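Local coordinates for periplasmic solute binding protein (Candidatus liberibacter, PDB 4CL2), which probably captures manganese or zinc in the periplasm for uptake, as a metal-binding member of the bacterial solute-binding protein 9 family, at residues A[30-33]-A[37-40]; A[123-128]-A[134-139]; A[166-171]-A[177-182]; A[216-221]-A[227-232]; A[148-153]-A[258-263]. One frame throughout, in Å; residues are numbered along the deposited sequence. Where two conformers were deposited one is given.

Contact 1 of 5, residues A[30-33]-A[37-40]. With SO4 (sulfate ion), chain B.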
# COMPACT_ATOMS: atom_id res chain seq x y z
N THR A 30 2.82 15.77 -1.39
CA THR A 30 3.23 14.51 -0.78
C THR A 30 4.42 14.71 0.12
O THR A 30 5.38 15.41 -0.27
CB THR A 30 3.59 13.48 -1.91
OG1 THR A 30 2.45 13.30 -2.76
CG2 THR A 30 4.02 12.16 -1.31
N LEU A 31 4.41 14.10 1.30
CA LEU A 31 5.54 14.22 2.19
C LEU A 31 6.65 13.22 1.83
O LEU A 31 7.73 13.64 1.49
CB LEU A 31 5.12 14.01 3.65
CG LEU A 31 6.18 14.07 4.73
CD1 LEU A 31 6.76 15.48 4.81
CD2 LEU A 31 5.62 13.74 6.12
N VAL A 32 6.35 11.93 1.94
CA VAL A 32 7.34 10.87 1.71
C VAL A 32 7.17 10.54 0.24
O VAL A 32 6.30 9.80 -0.18
CB VAL A 32 7.08 9.62 2.62
CG1 VAL A 32 8.13 8.54 2.29
CG2 VAL A 32 7.11 10.01 4.08
N GLU A 33 8.05 11.11 -0.57
CA GLU A 33 7.94 11.01 -1.99
C GLU A 33 8.37 9.58 -2.37
O GLU A 33 9.05 8.88 -1.62
CB GLU A 33 8.83 12.01 -2.70
CG GLU A 33 8.58 13.46 -2.37
CD GLU A 33 7.52 14.13 -3.18
OE1 GLU A 33 6.76 13.43 -3.86
OE2 GLU A 33 7.49 15.39 -3.11
N ASP A 37 11.09 5.80 2.29
CA ASP A 37 10.30 4.89 3.12
C ASP A 37 9.87 5.61 4.39
O ASP A 37 10.65 6.33 4.96
CB ASP A 37 11.15 3.67 3.50
CG ASP A 37 10.30 2.56 4.07
OD1 ASP A 37 10.09 2.61 5.31
OD2 ASP A 37 9.80 1.70 3.27
N SER A 38 8.65 5.39 4.85
CA SER A 38 8.15 6.13 6.02
C SER A 38 8.88 5.83 7.34
O SER A 38 8.98 6.71 8.21
CB SER A 38 6.65 5.86 6.18
OG SER A 38 5.87 6.62 5.26
N HIS A 39 9.38 4.61 7.51
CA HIS A 39 10.03 4.29 8.74
C HIS A 39 11.34 5.13 8.88
O HIS A 39 12.21 5.09 8.03
CB HIS A 39 10.32 2.78 8.89
CG HIS A 39 10.93 2.45 10.23
ND1 HIS A 39 10.23 2.58 11.42
CD2 HIS A 39 12.18 2.07 10.58
CE1 HIS A 39 11.02 2.28 12.43
NE2 HIS A 39 12.21 1.97 11.95
N SER A 40 11.41 5.91 9.96
CA SER A 40 12.44 6.95 10.16
C SER A 40 12.76 7.89 8.95
O SER A 40 13.86 8.42 8.87
CB SER A 40 13.71 6.32 10.73
OG SER A 40 13.41 5.47 11.82
S SO4 B . 4.76 17.52 -4.24
O1 SO4 B . 5.66 16.43 -4.66
O2 SO4 B . 5.22 18.91 -4.49
O3 SO4 B . 4.71 17.43 -2.83
O4 SO4 B . 3.49 17.38 -4.94
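V32 meets D37 and S38 by van der Waals contact; 103 Å² is buried in all, V32 giving about half, and its two methyl groups make the closest approaches. CG1 of V32, held anti to the backbone N (chi1 178°), lies 4.0 Å from D37 C, against the main chain. CG2 of V32 reaches the side chain of S38, 3.8 Å from its OG. That hydroxyl has its polar partner elsewhere, in a hydrogen bond with Y68 OH, and V32 packs on Y68 too.

One hydrogen bond closes 37-40 on itself, and another ties 30-33 to an ion. D37 OD1 accepts from H39 N at 3.1 Å, the bond of an Asx turn. The donor meets OD1 on its anti side, 28° out of the carboxylate plane. The side chain of D37 comes within about 5 Å of the bound manganese (nearest atoms), while H39, a metal ligand in other structures of this protein, does not bind it here. At the far end, T30 N donates over 2.9 Å to O3 of a sulfate, probably from the crystallisation liquor, nearly straight at 168°.

The loop leads from edge strand 27-30 to helix 45-53, and K50 of that helix reaches back to E33, T30 O and the sulfate. L31 and V32 bond through their backbones to S9, the last residue of strand 6-9, and S10 just after it.

Contact 2 of 5, residues A[123-128]-A[134-139]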
# COMPACT_ATOMS: atom_id res chain seq x y z
N LYS A 123 -14.70 11.84 0.95
CA LYS A 123 -15.41 12.43 2.06
C LYS A 123 -14.65 13.59 2.66
O LYS A 123 -15.22 14.65 2.93
CB LYS A 123 -15.71 11.32 3.10
CG LYS A 123 -16.54 11.84 4.25
CD LYS A 123 -16.88 10.74 5.27
CE LYS A 123 -16.74 9.30 4.84
NZ LYS A 123 -16.95 8.44 6.07
N ALA A 124 -13.34 13.40 2.86
CA ALA A 124 -12.53 14.48 3.44
C ALA A 124 -12.40 15.70 2.52
O ALA A 124 -12.48 16.84 2.97
CB ALA A 124 -11.17 13.92 3.83
N LEU A 125 -12.20 15.47 1.24
CA LEU A 125 -12.12 16.56 0.27
C LEU A 125 -13.42 17.34 0.22
O LEU A 125 -13.39 18.56 0.17
CB LEU A 125 -11.81 16.02 -1.12
CG LEU A 125 -10.37 15.54 -1.35
CD1 LEU A 125 -10.28 14.81 -2.70
CD2 LEU A 125 -9.34 16.68 -1.31
N THR A 126 -14.52 16.63 0.33
CA THR A 126 -15.86 17.23 0.24
C THR A 126 -16.10 18.10 1.49
O THR A 126 -16.64 19.21 1.40
CB THR A 126 -16.93 16.15 -0.03
OG1 THR A 126 -16.63 15.47 -1.25
CG2 THR A 126 -18.33 16.70 -0.04
N ALA A 127 -15.67 17.63 2.66
CA ALA A 127 -15.83 18.41 3.88
C ALA A 127 -14.95 19.66 3.85
O ALA A 127 -15.35 20.72 4.34
CB ALA A 127 -15.49 17.58 5.08
N LEU A 128 -13.75 19.52 3.29
CA LEU A 128 -12.84 20.63 3.14
C LEU A 128 -13.36 21.67 2.14
O LEU A 128 -13.20 22.88 2.36
CB LEU A 128 -11.46 20.14 2.68
CG LEU A 128 -10.37 21.18 2.37
CD1 LEU A 128 -9.93 21.88 3.67
CD2 LEU A 128 -9.22 20.53 1.61
N LYS A 134 -19.99 17.93 -5.97
CA LYS A 134 -20.48 17.15 -7.13
C LYS A 134 -19.34 16.64 -8.00
O LYS A 134 -19.39 15.52 -8.58
CB LYS A 134 -21.45 17.98 -7.96
CG LYS A 134 -22.72 18.28 -7.15
CD LYS A 134 -23.53 19.51 -7.61
CE LYS A 134 -24.56 19.89 -6.54
NZ LYS A 134 -24.99 21.30 -6.66
N LYS A 135 -18.29 17.42 -8.07
CA LYS A 135 -17.07 17.02 -8.78
C LYS A 135 -16.28 15.92 -8.07
O LYS A 135 -15.89 14.96 -8.69
CB LYS A 135 -16.18 18.26 -9.02
CG LYS A 135 -16.85 19.30 -9.89
CD LYS A 135 -15.88 20.44 -10.23
CE LYS A 135 -16.56 21.39 -11.22
NZ LYS A 135 -15.64 22.41 -11.80
N TYR A 136 -16.10 16.02 -6.77
CA TYR A 136 -15.42 14.95 -6.04
C TYR A 136 -16.25 13.66 -6.14
O TYR A 136 -15.68 12.58 -6.22
CB TYR A 136 -15.19 15.30 -4.57
CG TYR A 136 -14.30 16.51 -4.38
CD1 TYR A 136 -13.01 16.55 -4.94
CD2 TYR A 136 -14.71 17.58 -3.64
CE1 TYR A 136 -12.21 17.67 -4.78
CE2 TYR A 136 -13.88 18.66 -3.45
CZ TYR A 136 -12.64 18.69 -4.03
OH TYR A 136 -11.79 19.80 -3.92
N GLU A 137 -17.56 13.80 -6.13
CA GLU A 137 -18.48 12.63 -6.20
C GLU A 137 -18.27 11.90 -7.53
O GLU A 137 -18.09 10.67 -7.57
CB GLU A 137 -19.93 13.04 -5.98
CG GLU A 137 -20.87 11.86 -5.67
CD GLU A 137 -20.80 11.44 -4.21
OE1 GLU A 137 -21.32 12.22 -3.35
OE2 GLU A 137 -20.24 10.37 -3.94
N LEU A 138 -18.33 12.66 -8.62
CA LEU A 138 -18.15 12.06 -9.93
C LEU A 138 -16.78 11.46 -10.08
O LEU A 138 -16.58 10.32 -10.55
CB LEU A 138 -18.46 13.10 -11.02
CG LEU A 138 -17.90 12.70 -12.41
CD1 LEU A 138 -18.80 11.64 -12.96
CD2 LEU A 138 -17.86 13.94 -13.31
N ASN A 139 -15.76 12.22 -9.66
CA ASN A 139 -14.37 11.78 -9.82
C ASN A 139 -14.07 10.52 -9.04
O ASN A 139 -13.36 9.62 -9.54
CB ASN A 139 -13.37 12.87 -9.41
CG ASN A 139 -13.44 14.12 -10.28
OD1 ASN A 139 -13.99 14.10 -11.39
ND2 ASN A 139 -12.84 15.23 -9.79
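T126 OG1 is hydrogen-bonded to R122 O, one turn back in its own helix, and at the same time packs against Y136 of the next helix. Its chi1 of -59° sets the hydroxyl beside the backbone N, where OG1 comes 3.6 Å from Y136 CB and 3.7 Å from Y136 CD2. These are van der Waals contacts, as the polar need of OG1 is met at R122.

The main contact is a CH-pi interaction. L125 CB stands 3.8 Å from the centroid of the Y136 ring and only 3° off the ring normal, so it sits over the centre of the face. L125 CD1 extends this cover toward one side of the ring, reaching Y136 CD1 at 3.9 Å, while the carbonyl L125 O touches the other side, 3.7 Å from Y136 CE2. With one face on L125, the ring carries its OH to D129, which shares a hydrogen bond with it through OD2 and so ties the phenol to the connection between the helices.

The contact joins the end of helix 111-128 to the start of helix 133-158. Helix 12-22 packs on both, touching L125 through I21 and A22 and Y136 through A22, and L125 also reaches V7 of strand 6-9.

Contact 3 of 5, residues A[166-171]-A[177-182]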
# COMPACT_ATOMS: atom_id res chain seq x y z
N ARG A 166 -2.92 -21.75 -2.79
CA ARG A 166 -3.39 -20.43 -2.41
C ARG A 166 -2.55 -19.77 -1.28
O ARG A 166 -2.99 -19.57 -0.15
CB ARG A 166 -4.86 -20.45 -2.08
CG ARG A 166 -5.71 -20.83 -3.33
CD ARG A 166 -7.15 -21.22 -3.00
NE ARG A 166 -7.85 -20.03 -2.67
CZ ARG A 166 -8.56 -19.23 -3.51
NH1 ARG A 166 -8.81 -19.49 -4.76
NH2 ARG A 166 -9.01 -18.16 -2.97
N TRP A 167 -1.35 -19.45 -1.64
CA TRP A 167 -0.34 -18.86 -0.73
C TRP A 167 0.27 -17.68 -1.41
O TRP A 167 0.67 -17.78 -2.60
CB TRP A 167 0.77 -19.84 -0.48
CG TRP A 167 0.37 -20.97 0.36
CD1 TRP A 167 -0.05 -22.19 -0.04
CD2 TRP A 167 0.36 -20.99 1.78
NE1 TRP A 167 -0.35 -22.95 1.02
CE2 TRP A 167 -0.12 -22.24 2.16
CE3 TRP A 167 0.69 -20.06 2.75
CZ2 TRP A 167 -0.24 -22.61 3.49
CZ3 TRP A 167 0.57 -20.43 4.08
CH2 TRP A 167 0.10 -21.67 4.43
N PHE A 168 0.38 -16.58 -0.69
CA PHE A 168 1.11 -15.38 -1.15
C PHE A 168 2.33 -15.33 -0.22
O PHE A 168 2.14 -15.12 0.98
CB PHE A 168 0.35 -14.09 -0.98
CG PHE A 168 -0.80 -13.91 -1.91
CD1 PHE A 168 -0.86 -14.56 -3.14
CD2 PHE A 168 -1.84 -13.07 -1.54
CE1 PHE A 168 -1.97 -14.35 -3.96
CE2 PHE A 168 -2.93 -12.87 -2.37
CZ PHE A 168 -2.97 -13.52 -3.58
N VAL A 169 3.52 -15.58 -0.76
CA VAL A 169 4.78 -15.63 0.06
C VAL A 169 5.78 -14.54 -0.38
O VAL A 169 6.16 -14.46 -1.52
CB VAL A 169 5.46 -16.99 -0.02
CG1 VAL A 169 6.70 -17.08 0.89
CG2 VAL A 169 4.44 -18.07 0.37
N THR A 170 6.08 -13.68 0.54
CA THR A 170 6.81 -12.46 0.22
C THR A 170 7.91 -12.29 1.25
O THR A 170 8.07 -13.12 2.15
CB THR A 170 5.94 -11.22 0.23
OG1 THR A 170 5.32 -11.14 1.50
CG2 THR A 170 4.88 -11.27 -0.85
N SER A 171 8.68 -11.22 1.10
CA SER A 171 9.79 -10.98 2.03
C SER A 171 9.20 -10.16 3.20
O SER A 171 9.16 -10.68 4.33
CB SER A 171 10.93 -10.22 1.29
OG SER A 171 11.49 -11.11 0.31
N TYR A 177 -3.21 -8.01 3.62
CA TYR A 177 -4.54 -7.52 3.23
C TYR A 177 -5.05 -8.05 1.90
O TYR A 177 -6.29 -8.31 1.76
CB TYR A 177 -4.61 -6.02 3.29
CG TYR A 177 -4.42 -5.45 4.69
CD1 TYR A 177 -3.12 -5.16 5.19
CD2 TYR A 177 -5.50 -5.20 5.53
CE1 TYR A 177 -2.95 -4.65 6.47
CE2 TYR A 177 -5.33 -4.69 6.79
CZ TYR A 177 -4.03 -4.39 7.28
OH TYR A 177 -3.91 -3.90 8.55
N LEU A 178 -4.17 -8.20 0.90
CA LEU A 178 -4.53 -8.87 -0.33
C LEU A 178 -5.00 -10.31 -0.08
O LEU A 178 -5.97 -10.79 -0.66
CB LEU A 178 -3.37 -8.87 -1.32
CG LEU A 178 -3.74 -9.25 -2.74
CD1 LEU A 178 -4.69 -8.21 -3.31
CD2 LEU A 178 -2.52 -9.39 -3.60
N ALA A 179 -4.24 -11.06 0.74
CA ALA A 179 -4.58 -12.41 1.09
C ALA A 179 -5.99 -12.49 1.71
O ALA A 179 -6.79 -13.37 1.37
CB ALA A 179 -3.54 -12.99 2.08
N GLU A 180 -6.30 -11.57 2.61
CA GLU A 180 -7.60 -11.55 3.29
C GLU A 180 -8.74 -11.18 2.31
O GLU A 180 -9.84 -11.69 2.43
CB GLU A 180 -7.56 -10.59 4.49
CG GLU A 180 -8.78 -10.65 5.42
CD GLU A 180 -9.94 -9.78 4.95
OE1 GLU A 180 -9.72 -8.94 4.09
OE2 GLU A 180 -11.09 -10.03 5.39
N ASP A 181 -8.43 -10.34 1.35
CA ASP A 181 -9.44 -9.84 0.36
C ASP A 181 -9.75 -10.96 -0.64
O ASP A 181 -10.89 -11.16 -1.02
CB ASP A 181 -8.90 -8.64 -0.35
CG ASP A 181 -9.92 -7.88 -1.21
OD1 ASP A 181 -11.06 -7.98 -0.95
OD2 ASP A 181 -9.50 -6.99 -1.95
N PHE A 182 -8.75 -11.74 -1.04
CA PHE A 182 -8.91 -12.71 -2.11
C PHE A 182 -9.10 -14.12 -1.58
O PHE A 182 -9.34 -15.05 -2.39
CB PHE A 182 -7.77 -12.68 -3.14
CG PHE A 182 -7.69 -11.44 -3.95
CD1 PHE A 182 -8.65 -10.41 -3.85
CD2 PHE A 182 -6.71 -11.31 -4.93
CE1 PHE A 182 -8.56 -9.27 -4.62
CE2 PHE A 182 -6.64 -10.18 -5.71
CZ PHE A 182 -7.56 -9.18 -5.56
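Two first torsions bring F168 and L178 together: chi1 of -72° in F168 sets CG beside the backbone N, and chi1 of -166° in L178 swings CG anti to its own. The side chains then meet at about a right angle, with F168 CE2 3.7 Å from L178 CD2. A179 takes the neighbouring rim of the ring. Its backbone N lies at the ring edge, in plane, 3.8 Å from F168 CE2, and A179 CB is 4.0 Å from F168 CD2. The CA atoms of F168 and A179 are 6.8 Å apart, consistent with the small size of the alanine side chain. At the end of the helix R166 NH2 bonds to G183 O and makes a salt bridge to E159. F168 also stacks with F184 and touches I270 and L274 of helix 259-274, so its ring touches both helices. Strand 167-170, helix 176-182 and parallel strand 185-188 form a beta-alpha-beta unit, and this contact packs its first strand against the crossover helix.

Contact 4 of 5, residues A[216-221]-A[227-232]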
# COMPACT_ATOMS: atom_id res chain seq x y z
N LYS A 216 5.56 -22.93 -4.00
CA LYS A 216 6.37 -22.93 -5.20
C LYS A 216 7.18 -21.63 -5.46
O LYS A 216 8.18 -21.67 -6.11
CB LYS A 216 5.44 -23.15 -6.40
CG LYS A 216 4.71 -24.49 -6.37
CD LYS A 216 5.66 -25.64 -6.50
CE LYS A 216 4.93 -26.96 -6.31
NZ LYS A 216 5.91 -28.03 -6.00
N PHE A 217 6.70 -20.53 -4.93
CA PHE A 217 7.28 -19.20 -5.19
C PHE A 217 7.35 -18.32 -3.96
O PHE A 217 6.43 -18.28 -3.09
CB PHE A 217 6.47 -18.45 -6.31
CG PHE A 217 6.68 -19.05 -7.67
CD1 PHE A 217 7.73 -18.63 -8.48
CD2 PHE A 217 5.81 -20.01 -8.14
CE1 PHE A 217 7.92 -19.19 -9.73
CE2 PHE A 217 5.98 -20.61 -9.38
CZ PHE A 217 7.05 -20.20 -10.17
N ILE A 218 8.43 -17.53 -3.94
CA ILE A 218 8.57 -16.43 -2.97
C ILE A 218 9.07 -15.17 -3.65
O ILE A 218 10.01 -15.25 -4.44
CB ILE A 218 9.52 -16.83 -1.77
CG1 ILE A 218 9.69 -15.65 -0.78
CG2 ILE A 218 10.82 -17.41 -2.28
CD1 ILE A 218 10.37 -16.07 0.54
N PHE A 219 8.47 -14.03 -3.35
CA PHE A 219 8.80 -12.73 -3.96
C PHE A 219 9.63 -11.87 -3.03
O PHE A 219 9.68 -12.10 -1.78
CB PHE A 219 7.55 -11.96 -4.26
CG PHE A 219 6.61 -12.65 -5.23
CD1 PHE A 219 6.82 -12.53 -6.60
CD2 PHE A 219 5.59 -13.45 -4.78
CE1 PHE A 219 5.98 -13.16 -7.51
CE2 PHE A 219 4.72 -14.07 -5.67
CZ PHE A 219 4.93 -13.93 -7.03
N SER A 220 10.32 -10.92 -3.61
CA SER A 220 10.78 -9.73 -2.87
C SER A 220 10.16 -8.49 -3.38
O SER A 220 9.30 -8.54 -4.27
CB SER A 220 12.32 -9.66 -2.84
OG SER A 220 12.85 -9.42 -4.16
N GLU A 221 10.52 -7.34 -2.81
CA GLU A 221 9.86 -6.12 -3.10
C GLU A 221 10.83 -4.98 -3.48
O GLU A 221 12.01 -5.06 -3.25
CB GLU A 221 8.89 -5.73 -1.98
CG GLU A 221 7.88 -6.86 -1.66
CD GLU A 221 8.34 -7.87 -0.61
OE1 GLU A 221 8.73 -7.48 0.43
OE2 GLU A 221 8.29 -9.07 -0.84
N GLN A 227 17.96 -10.84 -1.50
CA GLN A 227 18.83 -11.94 -1.06
C GLN A 227 18.11 -12.91 -0.11
O GLN A 227 18.21 -14.13 -0.26
CB GLN A 227 20.16 -11.39 -0.50
CG GLN A 227 20.97 -10.65 -1.56
CD GLN A 227 22.45 -10.49 -1.19
OE1 GLN A 227 23.17 -11.48 -1.01
NE2 GLN A 227 22.91 -9.25 -1.06
N PRO A 228 17.37 -12.39 0.87
CA PRO A 228 16.64 -13.33 1.71
C PRO A 228 15.66 -14.25 0.96
O PRO A 228 15.70 -15.44 1.19
CB PRO A 228 15.94 -12.40 2.70
CG PRO A 228 16.86 -11.22 2.80
CD PRO A 228 17.24 -11.02 1.37
N ALA A 229 14.89 -13.70 0.03
CA ALA A 229 13.94 -14.49 -0.72
C ALA A 229 14.65 -15.53 -1.53
O ALA A 229 14.23 -16.70 -1.62
CB ALA A 229 13.04 -13.59 -1.59
N LYS A 230 15.75 -15.14 -2.15
CA LYS A 230 16.50 -16.10 -2.93
C LYS A 230 17.07 -17.23 -2.08
O LYS A 230 17.08 -18.41 -2.47
CB LYS A 230 17.58 -15.40 -3.74
CG LYS A 230 16.98 -14.53 -4.85
CD LYS A 230 18.09 -13.81 -5.64
CE LYS A 230 17.56 -13.25 -6.96
NZ LYS A 230 18.62 -12.51 -7.70
N GLN A 231 17.61 -16.86 -0.93
CA GLN A 231 18.11 -17.87 -0.01
C GLN A 231 17.00 -18.84 0.40
O GLN A 231 17.23 -20.05 0.41
CB GLN A 231 18.63 -17.18 1.24
CG GLN A 231 19.20 -18.16 2.24
CD GLN A 231 20.37 -18.98 1.65
OE1 GLN A 231 21.16 -18.49 0.83
NE2 GLN A 231 20.48 -20.22 2.07
N VAL A 232 15.85 -18.30 0.81
CA VAL A 232 14.69 -19.13 1.17
C VAL A 232 14.26 -20.04 0.04
O VAL A 232 14.03 -21.22 0.23
CB VAL A 232 13.53 -18.28 1.67
CG1 VAL A 232 12.24 -19.09 1.78
CG2 VAL A 232 13.90 -17.61 2.99
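Strand 217-221 and helix 227-236 are the first two elements of a beta-alpha-beta unit, and I218 and A229 form the centre of their packing. The short axes run 7.6 Å apart at closest approach and at 171°, almost antiparallel, as expected when a helix returns along the strand it follows. The short side chain of A229 is consistent with this closeness: its CB lies 3.7 Å from F219 O and 4.2 Å from S220 CB, against the carbonyl of F219 and the side chain of S220.

I218 uses three of its carbons. CG1 lies anti to the backbone N (chi1 179°) and passes 4.0 Å from A229 CB. The chain then continues extended, chi2 168°, to CD1, which ends 3.8 Å from V232 CG1, one turn further along the helix; these two side chains cross at about a right angle. The other branch, CG2, rests on the helix backbone, 3.5 Å from A229 O. S220 directs its hydroxyl elsewhere, to a hydrogen bond with Y240 OH.

V232 also packs on M203, I207 and M210 of helix 200-212, while I218 meets V169 of strand 167-170. Strand 239-244, parallel to 217-221, completes the unit, so the contact is the strand-to-helix packing of a classic beta-alpha-beta crossover.

Contact 5 of 5, residues A[148-153]-A[258-263]. With SO4 (sulfate ion), chain E.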
# COMPACT_ATOMS: atom_id res chain seq x y z
N ARG A 148 -11.50 -0.92 -10.46
CA ARG A 148 -12.22 -2.18 -10.60
C ARG A 148 -12.01 -2.81 -11.97
O ARG A 148 -11.74 -4.02 -12.10
CB ARG A 148 -13.71 -2.04 -10.27
CG ARG A 148 -14.47 -3.38 -10.28
CD ARG A 148 -15.95 -3.18 -9.99
NE ARG A 148 -16.07 -2.65 -8.66
CZ ARG A 148 -16.62 -1.49 -8.34
NH1 ARG A 148 -17.16 -0.71 -9.25
NH2 ARG A 148 -16.57 -1.09 -7.07
N ASN A 149 -12.11 -2.01 -13.00
CA ASN A 149 -11.98 -2.50 -14.36
C ASN A 149 -10.63 -3.08 -14.64
O ASN A 149 -10.52 -4.08 -15.36
CB ASN A 149 -12.33 -1.39 -15.34
CG ASN A 149 -13.80 -1.10 -15.38
OD1 ASN A 149 -14.61 -1.95 -15.02
ND2 ASN A 149 -14.17 0.10 -15.85
N SER A 150 -9.59 -2.52 -14.08
CA SER A 150 -8.24 -3.07 -14.26
C SER A 150 -7.90 -4.25 -13.41
O SER A 150 -7.12 -5.12 -13.85
CB SER A 150 -7.10 -2.06 -14.00
OG SER A 150 -7.05 -1.11 -15.04
N ILE A 151 -8.39 -4.24 -12.18
CA ILE A 151 -7.93 -5.15 -11.17
C ILE A 151 -8.86 -6.35 -11.05
O ILE A 151 -8.40 -7.51 -10.86
CB ILE A 151 -7.75 -4.43 -9.80
CG1 ILE A 151 -6.75 -3.30 -9.91
CG2 ILE A 151 -7.36 -5.42 -8.71
CD1 ILE A 151 -5.44 -3.69 -10.60
N LEU A 152 -10.15 -6.15 -11.20
CA LEU A 152 -11.02 -7.32 -11.10
C LEU A 152 -10.73 -8.47 -12.00
O LEU A 152 -10.77 -9.64 -11.56
CB LEU A 152 -12.50 -6.85 -11.17
CG LEU A 152 -13.48 -7.93 -10.88
CD1 LEU A 152 -13.34 -8.58 -9.48
CD2 LEU A 152 -14.88 -7.35 -11.02
N PRO A 153 -10.34 -8.26 -13.30
CA PRO A 153 -10.01 -9.42 -14.08
C PRO A 153 -8.81 -10.26 -13.57
O PRO A 153 -8.75 -11.46 -13.76
CB PRO A 153 -9.75 -8.83 -15.51
CG PRO A 153 -10.39 -7.50 -15.51
CD PRO A 153 -10.46 -7.01 -14.09
N THR A 258 1.80 5.03 -10.67
CA THR A 258 0.50 5.41 -10.09
C THR A 258 -0.00 4.27 -9.22
O THR A 258 0.46 3.13 -9.33
CB THR A 258 -0.58 5.70 -11.17
OG1 THR A 258 -0.99 4.47 -11.80
CG2 THR A 258 -0.11 6.62 -12.25
N TYR A 259 -0.97 4.54 -8.34
CA TYR A 259 -1.51 3.48 -7.53
C TYR A 259 -2.15 2.39 -8.34
O TYR A 259 -1.95 1.17 -8.08
CB TYR A 259 -2.53 4.06 -6.54
CG TYR A 259 -3.32 3.06 -5.67
CD1 TYR A 259 -2.68 2.17 -4.90
CD2 TYR A 259 -4.67 3.08 -5.61
CE1 TYR A 259 -3.36 1.28 -4.04
CE2 TYR A 259 -5.37 2.25 -4.77
CZ TYR A 259 -4.71 1.34 -3.98
OH TYR A 259 -5.40 0.50 -3.14
N LEU A 260 -2.99 2.76 -9.31
CA LEU A 260 -3.57 1.75 -10.20
C LEU A 260 -2.49 0.91 -10.88
O LEU A 260 -2.62 -0.32 -10.88
CB LEU A 260 -4.47 2.39 -11.23
CG LEU A 260 -5.22 1.44 -12.19
CD1 LEU A 260 -6.36 2.16 -12.81
CD2 LEU A 260 -4.31 0.99 -13.29
N ASP A 261 -1.43 1.52 -11.39
CA ASP A 261 -0.35 0.79 -12.04
C ASP A 261 0.38 -0.12 -11.06
O ASP A 261 0.78 -1.21 -11.43
CB ASP A 261 0.64 1.70 -12.66
CG ASP A 261 0.08 2.49 -13.87
OD1 ASP A 261 -0.90 2.11 -14.46
OD2 ASP A 261 0.69 3.48 -14.22
N LEU A 262 0.52 0.31 -9.83
CA LEU A 262 1.14 -0.50 -8.80
C LEU A 262 0.34 -1.74 -8.51
O LEU A 262 0.89 -2.86 -8.46
CB LEU A 262 1.33 0.30 -7.50
CG LEU A 262 1.97 -0.45 -6.32
CD1 LEU A 262 2.87 0.53 -5.55
CD2 LEU A 262 0.89 -0.98 -5.43
N LEU A 263 -0.96 -1.60 -8.25
CA LEU A 263 -1.79 -2.77 -8.03
C LEU A 263 -1.76 -3.67 -9.25
O LEU A 263 -1.68 -4.89 -9.14
CB LEU A 263 -3.25 -2.35 -7.80
CG LEU A 263 -3.54 -1.74 -6.46
CD1 LEU A 263 -5.02 -1.39 -6.39
CD2 LEU A 263 -3.19 -2.64 -5.29
S SO4 E . -6.28 -2.55 -18.22
O1 SO4 E . -6.05 -4.00 -18.23
O2 SO4 E . -5.69 -2.01 -17.00
O3 SO4 E . -7.75 -2.32 -18.25
O4 SO4 E . -5.70 -1.88 -19.39
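I151 and L263 make the tightly packed, buried part of this helix pair, whereas the S150 side is partly exposed, and its hydroxyl meets an ion. CD1 of I151 presses on the base of the leucine, 3.8 Å from L263 CB and 3.9 Å from L263 C, so a methyl meets the helix backbone where the side chain begins. Two bent torsions, chi1 -59° and chi2 -50°, fold the isoleucine to this point, and the two side chains cross at about a right angle.

On the other side L260, itself buried, brings both methyls up to a hydroxyl: CD2 is 3.9 Å from S150 OG and CD1 is 4.0 Å from it. S150 OG lies 2.5 Å from O2 of a sulfate, probably taken from the crystallisation liquor, a contact so short that its length is doubtful. R264 also bonds the ion.

The axes of 148-153 and 259-263 approach to 10.1 Å and lie 8° from parallel. T258 is the N-cap of the second helix, its OG1 accepting from D261 N at 3.0 Å. L260 also packs on K146 and I147, earlier in the same long helix as S150. Helix 259-274 lies beside that helix, with helices 111-128 and 12-22 packed on it: Y259 touches A114 of the former and I13 and I17 of the latter, and L111 of helix 111-128 also touches I151.

How the contacts relate
Contacts 3 and 4 are the pair that touch: S171 N lies 2.9 Å from E221 OE2 and S171 OG 2.9 Å from F219 O, probable hydrogen bonds between the corner after strand 167-170 and strand 217-221, in one lobe. Contact 1 belongs to the other lobe, with its centre 24 to 25 Å from those two. The manganese, held by H106, E172 and D247, lies about 5 Å from the side chain of D37, about 12 Å from that of S220 and about 13 Å from those of L178 and L263 (nearest atoms). Contacts 2 and 5 share helix 133-158, with centres 22 Å apart, consistent with the long lobe-linking helix of this family. Contact 2 lies away from the metal site.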